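Local coordinates for protein HpcH/HpaI aldolase (Desulfitobacterium hafniense, PDB 3QZ6) that belongs to the HpcH/HpaI aldolase family and folds as an eight-stranded parallel beta/alpha barrel of the TIM-barrel class, at residues Pro191-Tyr194 with Glu195-Lys199; Ala220-Gly223 with Trp224-Arg228. All coordinates share one frame; numbering follows the deposited sequence.

Interaction 1 of 2, residues Pro191-Tyr194 with Glu195-Lys199; sequences PKVY and ECYEK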
ATOM      1  N   PRO A 191     -12.814  28.622   8.783  1.00 39.55           N
ATOM      2  CA  PRO A 191     -12.020  29.706   9.367  1.00 40.08           C
ATOM      3  C   PRO A 191     -11.745  29.516  10.860  1.00 38.03           C
ATOM      4  O   PRO A 191     -10.651  29.858  11.306  1.00 37.59           O
ATOM      5  CB  PRO A 191     -12.902  30.934   9.138  1.00 46.71           C
ATOM      6  CG  PRO A 191     -13.635  30.611   7.882  1.00 49.05           C
ATOM      7  CD  PRO A 191     -13.916  29.129   7.950  1.00 41.60           C
ATOM      8  N   LYS A 192     -12.705  28.985  11.615  1.00 33.63           N
ATOM      9  CA  LYS A 192     -12.500  28.762  13.051  1.00 34.35           C
ATOM     10  C   LYS A 192     -11.339  27.800  13.317  1.00 34.00           C
ATOM     11  O   LYS A 192     -10.613  27.935  14.300  1.00 35.18           O
ATOM     12  CB  LYS A 192     -13.774  28.240  13.723  1.00 40.30           C
ATOM     13  CG  LYS A 192     -14.864  29.289  13.927  1.00 55.14           C
ATOM     14  CD  LYS A 192     -16.150  28.641  14.442  1.00 68.48           C
ATOM     15  CE  LYS A 192     -16.406  28.956  15.912  1.00 76.18           C
ATOM     16  NZ  LYS A 192     -17.230  27.894  16.566  1.00 78.10           N
ATOM     17  N   VAL A 193     -11.170  26.821  12.437  1.00 31.89           N
ATOM     18  CA  VAL A 193     -10.074  25.876  12.572  1.00 27.31           C
ATOM     19  C   VAL A 193      -8.740  26.595  12.364  1.00 26.99           C
ATOM     20  O   VAL A 193      -7.817  26.446  13.160  1.00 29.34           O
ATOM     21  CB  VAL A 193     -10.227  24.698  11.584  1.00 32.20           C
ATOM     22  CG1 VAL A 193      -8.983  23.836  11.576  1.00 30.28           C
ATOM     23  CG2 VAL A 193     -11.452  23.866  11.944  1.00 26.32           C
ATOM     24  N   TYR A 194      -8.648  27.389  11.304  1.00 26.75           N
ATOM     25  CA  TYR A 194      -7.437  28.162  11.045  1.00 30.43           C
ATOM     26  C   TYR A 194      -7.108  29.187  12.146  1.00 30.07           C
ATOM     27  O   TYR A 194      -5.940  29.436  12.435  1.00 30.66           O
ATOM     28  CB  TYR A 194      -7.493  28.809   9.652  1.00 32.64           C
ATOM     29  CG  TYR A 194      -7.124  27.824   8.571  1.00 32.77           C
ATOM     30  CD1 TYR A 194      -8.092  27.045   7.956  1.00 42.39           C
ATOM     31  CD2 TYR A 194      -5.801  27.635   8.201  1.00 30.70           C
ATOM     32  CE1 TYR A 194      -7.755  26.125   6.986  1.00 43.09           C
ATOM     33  CE2 TYR A 194      -5.455  26.715   7.232  1.00 33.33           C
ATOM     34  CZ  TYR A 194      -6.437  25.966   6.627  1.00 38.72           C
ATOM     35  OH  TYR A 194      -6.104  25.045   5.661  1.00 40.04           O
ATOM     36  N   GLU A 195      -8.130  29.758  12.774  1.00 30.13           N
ATOM     37  CA  GLU A 195      -7.910  30.635  13.926  1.00 33.26           C
ATOM     38  C   GLU A 195      -7.161  29.891  15.023  1.00 33.78           C
ATOM     39  O   GLU A 195      -6.214  30.419  15.606  1.00 29.53           O
ATOM     40  CB  GLU A 195      -9.234  31.141  14.494  1.00 43.10           C
ATOM     41  CG  GLU A 195      -9.934  32.191  13.655  1.00 59.47           C
ATOM     42  CD  GLU A 195     -11.265  32.614  14.259  1.00 71.73           C
ATOM     43  OE1 GLU A 195     -11.380  32.612  15.508  1.00 73.27           O
ATOM     44  OE2 GLU A 195     -12.195  32.937  13.486  1.00 73.44           O
ATOM     45  N   CYS A 196      -7.598  28.665  15.316  1.00 27.54           N
ATOM     46  CA  CYS A 196      -6.904  27.831  16.292  1.00 28.73           C
ATOM     47  C   CYS A 196      -5.449  27.604  15.881  1.00 27.71           C
ATOM     48  O   CYS A 196      -4.531  27.745  16.692  1.00 28.16           O
ATOM     49  CB  CYS A 196      -7.611  26.476  16.465  1.00 28.24           C
ATOM     50  SG  CYS A 196      -9.240  26.561  17.254  1.00 35.30           S
ATOM     51  N   TYR A 197      -5.235  27.241  14.622  1.00 26.78           N
ATOM     52  CA  TYR A 197      -3.876  26.997  14.146  1.00 22.19           C
ATOM     53  C   TYR A 197      -3.000  28.209  14.424  1.00 25.82           C
ATOM     54  O   TYR A 197      -1.882  28.081  14.924  1.00 29.18           O
ATOM     55  CB  TYR A 197      -3.862  26.715  12.644  1.00 23.10           C
ATOM     56  CG  TYR A 197      -4.561  25.445  12.215  1.00 26.79           C
ATOM     57  CD1 TYR A 197      -4.848  24.431  13.124  1.00 28.11           C
ATOM     58  CD2 TYR A 197      -4.925  25.259  10.887  1.00 29.67           C
ATOM     59  CE1 TYR A 197      -5.484  23.263  12.710  1.00 28.36           C
ATOM     60  CE2 TYR A 197      -5.553  24.104  10.469  1.00 33.55           C
ATOM     61  CZ  TYR A 197      -5.824  23.110  11.378  1.00 33.29           C
ATOM     62  OH  TYR A 197      -6.459  21.974  10.932  1.00 35.49           O
ATOM     63  N   GLU A 198      -3.517  29.389  14.082  1.00 28.55           N
ATOM     64  CA  GLU A 198      -2.762  30.629  14.242  1.00 30.32           C
ATOM     65  C   GLU A 198      -2.386  30.858  15.698  1.00 29.32           C
ATOM     66  O   GLU A 198      -1.249  31.232  15.998  1.00 31.08           O
ATOM     67  CB  GLU A 198      -3.557  31.832  13.714  1.00 33.60           C
ATOM     68  CG  GLU A 198      -3.840  31.818  12.213  1.00 42.50           C
ATOM     69  CD  GLU A 198      -2.651  32.274  11.374  1.00 52.70           C
ATOM     70  OE1 GLU A 198      -1.506  32.229  11.876  1.00 52.94           O
ATOM     71  OE2 GLU A 198      -2.866  32.681  10.209  1.00 54.58           O
ATOM     72  N   LYS A 199      -3.347  30.653  16.595  1.00 28.77           N
ATOM     73  CA  LYS A 199      -3.101  30.840  18.023  1.00 30.94           C
ATOM     74  C   LYS A 199      -1.999  29.906  18.486  1.00 26.08           C
ATOM     75  O   LYS A 199      -1.118  30.297  19.242  1.00 29.30           O
ATOM     76  CB  LYS A 199      -4.362  30.591  18.849  1.00 33.73           C
ATOM     77  CG  LYS A 199      -5.354  31.737  18.844  1.00 44.99           C
ATOM     78  CD  LYS A 199      -6.604  31.388  19.639  1.00 52.09           C
ATOM     79  CE  LYS A 199      -7.626  32.514  19.569  1.00 56.44           C
ATOM     80  NZ  LYS A 199      -8.920  32.120  20.177  1.00 59.12           N
TER
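The first two turns of helix 191-207, one of the outer helices of a TIM barrel, bring the side chains of Val193, Tyr194 and Tyr197 together, with Tyr197 reaching the barrel strands. Tyr194 and Tyr197, three residues apart, form a T-shaped (edge-to-face) pair: the ring planes stand at 75° with centroids 5.2 Å apart. The CD2-CE2 edge of Tyr197 points at the face of Tyr194, its CE2 poised over the middle of that ring, while CD2 of Tyr197 comes 3.7 Å from CD2 of Tyr194. Both side chains set CG anti to their own carbonyl carbon, but the second torsion separates them: chi2 is 90° in Tyr194 and only -18° in Tyr197, a twist that presents one ring by its face and the other by its edge. The Tyr194 hydroxyl is engaged by Glu189, just ahead of the helix, and the ring of Tyr197 also meets Phe173 and Phe213 of two barrel strands.

One turn apart, Val193 and Tyr197 run alongside each other in the same direction. CG1 of Val193, anti to the backbone N, comes over the face of the ring at its hydroxyl end, 3.2 Å from CZ of Tyr197, a tight approach in a buried setting. The carbonyl oxygen of Val193 lies above the same face nearer CG, and it also accepts the Tyr197 N-H. Main-chain bonds of the regular i to i+4 kind hold this spacing, and Pro191, whose ring has no N-H to give, contributes its carbonyl to Glu195 N. The next bond of the series runs from Glu198 N to Tyr194 O, 2.9 Å, and CG of Glu198 rests 3.2 Å from the same Tyr194 oxygen.

Interaction 2 of 2, residues Ala220-Gly223 with Trp224-Arg228; sequences AKMG and WAVER
Met222, present as selenomethionine, and Val226 cross at about a right angle as the chain enters the short helix 223-227 of the barrel's outer layer. CG of Met222 meets CG2 of Val226 at 4.1 Å; with that CG beside its own carbonyl carbon (chi1 -167°) and bends at chi2 and chi3, the selenium swings back to 4.5 Å from Ala225 CB. The carbonyl of Met222 takes two N-H groups, one from Val226 N at 3.1 Å and a weak one from Ala225 N. Gly223 O then receives Glu227 N at 2.9 Å.

Farther on, Arg228 folds back over Trp224. Its guanidinium lies flat over the indole, nearly parallel to it, near its NE1 edge, with Trp224 NE1 3.1 Å above the middle of the guanidinium plane and Arg228 NE over the indole near its rim. NH1 of Arg228 donates to Trp224 O at 2.9 Å and more weakly to Glu227 OE1, the latter within a salt bridge. A water bridges Ala220 O and, weakly, Trp224 N. Held by a carbonyl, an aromatic face, the weak Glu227 bond and a second carboxylate, Glu198 of helix 191-207, which pairs with NE, the guanidinium is probably restrained in rotation and its charge partly balanced.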
ATOM      1  N   ALA A 220      -0.941  20.595  -2.154  1.00 33.22           N
ATOM      2  CA  ALA A 220      -0.816  22.045  -2.331  1.00 36.87           C
ATOM      3  C   ALA A 220      -1.255  22.836  -1.090  1.00 35.55           C
ATOM      4  O   ALA A 220      -0.723  23.911  -0.811  1.00 31.13           O
ATOM      5  CB  ALA A 220      -1.582  22.503  -3.572  1.00 33.10           C
ATOM      6  N   LYS A 221      -2.209  22.299  -0.335  1.00 35.86           N
ATOM      7  CA  LYS A 221      -2.693  22.982   0.866  1.00 35.57           C
ATOM      8  C   LYS A 221      -1.601  23.127   1.921  1.00 33.60           C
ATOM      9  O   LYS A 221      -1.796  23.816   2.925  1.00 30.47           O
ATOM     10  CB  LYS A 221      -3.893  22.256   1.474  1.00 41.87           C
ATOM     11  CG  LYS A 221      -4.973  21.893   0.473  1.00 57.10           C
ATOM     12  CD  LYS A 221      -5.761  23.104   0.029  1.00 65.18           C
ATOM     13  CE  LYS A 221      -6.730  23.557   1.106  1.00 69.88           C
ATOM     14  NZ  LYS A 221      -7.432  24.810   0.696  1.00 73.65           N
HETATM   15  N   MSE A 222      -0.462  22.469   1.717  1.00 28.23           N
HETATM   16  CA  MSE A 222       0.648  22.609   2.656  1.00 29.14           C
HETATM   17  C   MSE A 222       1.298  23.997   2.546  1.00 27.60           C
HETATM   18  O   MSE A 222       2.051  24.405   3.422  1.00 29.98           O
HETATM   19  CB  MSE A 222       1.705  21.520   2.437  1.00 29.69           C
HETATM   20  CG  MSE A 222       2.715  21.429   3.580  1.00 32.55           C
HETATM   21 SE   MSE A 222       2.002  20.499   5.166  0.69 36.19          SE
HETATM   22  CE  MSE A 222       1.796  18.802   4.239  1.00 17.37           C
ATOM     23  N   GLY A 223       1.010  24.711   1.463  1.00 31.24           N
ATOM     24  CA  GLY A 223       1.579  26.032   1.251  1.00 30.38           C
ATOM     25  C   GLY A 223       1.335  26.950   2.435  1.00 29.53           C
ATOM     26  O   GLY A 223       2.223  27.701   2.850  1.00 30.78           O
ATOM     27  N   TRP A 224       0.127  26.871   2.988  1.00 28.96           N
ATOM     28  CA  TRP A 224      -0.262  27.690   4.128  1.00 30.17           C
ATOM     29  C   TRP A 224       0.719  27.540   5.289  1.00 34.01           C
ATOM     30  O   TRP A 224       1.116  28.526   5.909  1.00 31.45           O
ATOM     31  CB  TRP A 224      -1.673  27.316   4.592  1.00 28.47           C
ATOM     32  CG  TRP A 224      -2.214  28.211   5.673  1.00 34.02           C
ATOM     33  CD1 TRP A 224      -2.950  29.349   5.504  1.00 35.83           C
ATOM     34  CD2 TRP A 224      -2.059  28.041   7.090  1.00 31.04           C
ATOM     35  NE1 TRP A 224      -3.264  29.891   6.726  1.00 34.33           N
ATOM     36  CE2 TRP A 224      -2.729  29.107   7.713  1.00 31.11           C
ATOM     37  CE3 TRP A 224      -1.421  27.086   7.887  1.00 30.28           C
ATOM     38  CZ2 TRP A 224      -2.779  29.250   9.100  1.00 33.47           C
ATOM     39  CZ3 TRP A 224      -1.468  27.232   9.266  1.00 27.22           C
ATOM     40  CH2 TRP A 224      -2.142  28.303   9.856  1.00 29.32           C
ATOM     41  N   ALA A 225       1.104  26.302   5.584  1.00 33.09           N
ATOM     42  CA  ALA A 225       1.987  26.031   6.715  1.00 27.57           C
ATOM     43  C   ALA A 225       3.419  26.436   6.397  1.00 25.74           C
ATOM     44  O   ALA A 225       4.139  26.978   7.246  1.00 28.60           O
ATOM     45  CB  ALA A 225       1.926  24.543   7.085  1.00 24.42           C
ATOM     46  N   VAL A 226       3.838  26.160   5.169  1.00 25.74           N
ATOM     47  CA  VAL A 226       5.197  26.482   4.746  1.00 28.12           C
ATOM     48  C   VAL A 226       5.449  27.995   4.809  1.00 28.98           C
ATOM     49  O   VAL A 226       6.498  28.440   5.287  1.00 28.84           O
ATOM     50  CB  VAL A 226       5.490  25.915   3.343  1.00 30.16           C
ATOM     51  CG1 VAL A 226       6.782  26.499   2.775  1.00 33.15           C
ATOM     52  CG2 VAL A 226       5.561  24.374   3.403  1.00 31.26           C
ATOM     53  N   GLU A 227       4.477  28.781   4.350  1.00 28.35           N
ATOM     54  CA  GLU A 227       4.543  30.248   4.466  1.00 32.79           C
ATOM     55  C   GLU A 227       4.804  30.692   5.903  1.00 31.66           C
ATOM     56  O   GLU A 227       5.456  31.710   6.150  1.00 30.31           O
ATOM     57  CB  GLU A 227       3.217  30.880   4.035  1.00 43.81           C
ATOM     58  CG  GLU A 227       3.048  31.119   2.555  1.00 60.00           C
ATOM     59  CD  GLU A 227       1.739  31.827   2.241  1.00 71.66           C
ATOM     60  OE1 GLU A 227       0.828  31.818   3.103  1.00 66.81           O
ATOM     61  OE2 GLU A 227       1.625  32.395   1.136  1.00 81.45           O
ATOM     62  N   ARG A 228       4.269  29.933   6.850  1.00 31.00           N
ATOM     63  CA  ARG A 228       4.322  30.331   8.247  1.00 26.58           C
ATOM     64  C   ARG A 228       5.484  29.699   9.017  1.00 29.36           C
ATOM     65  O   ARG A 228       5.548  29.791  10.237  1.00 37.20           O
ATOM     66  CB  ARG A 228       2.973  30.055   8.912  1.00 27.40           C
ATOM     67  CG  ARG A 228       1.901  31.038   8.448  1.00 28.08           C
ATOM     68  CD  ARG A 228       0.493  30.567   8.746  1.00 30.60           C
ATOM     69  NE  ARG A 228      -0.475  31.570   8.310  1.00 33.17           N
ATOM     70  CZ  ARG A 228      -0.783  31.810   7.039  1.00 36.91           C
ATOM     71  NH1 ARG A 228      -0.200  31.116   6.067  1.00 28.98           N
ATOM     72  NH2 ARG A 228      -1.671  32.752   6.735  1.00 37.26           N
TER
HETATM   73  O   HOH W   1      -1.850  26.333   0.667  1.00 47.42           O

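Along the chain, interaction 1 comes first, at the start of helix 191-207; strand 210-215 follows, and interaction 2 then spans the approach to helix 223-227 and that helix itself. Each is confined to neighbouring turns, so they stand in series, neither nested nor crossed, and neither closes a long loop. Space brings them together: Tyr194 meets Trp224 edge-to-face, Tyr197 CB packs 3.6 Å from Trp224 CH2, and Glu198 OE2 forms a salt bridge with Arg228 NE. Two successive outer helices of the barrel are thereby joined. Phe213 of the intervening strand touches Tyr197 and Trp224, while Met222 and Val226 both pack on Leu233 of strand 232-237, and on Leu256 and Pro257, respectively, of the second subunit.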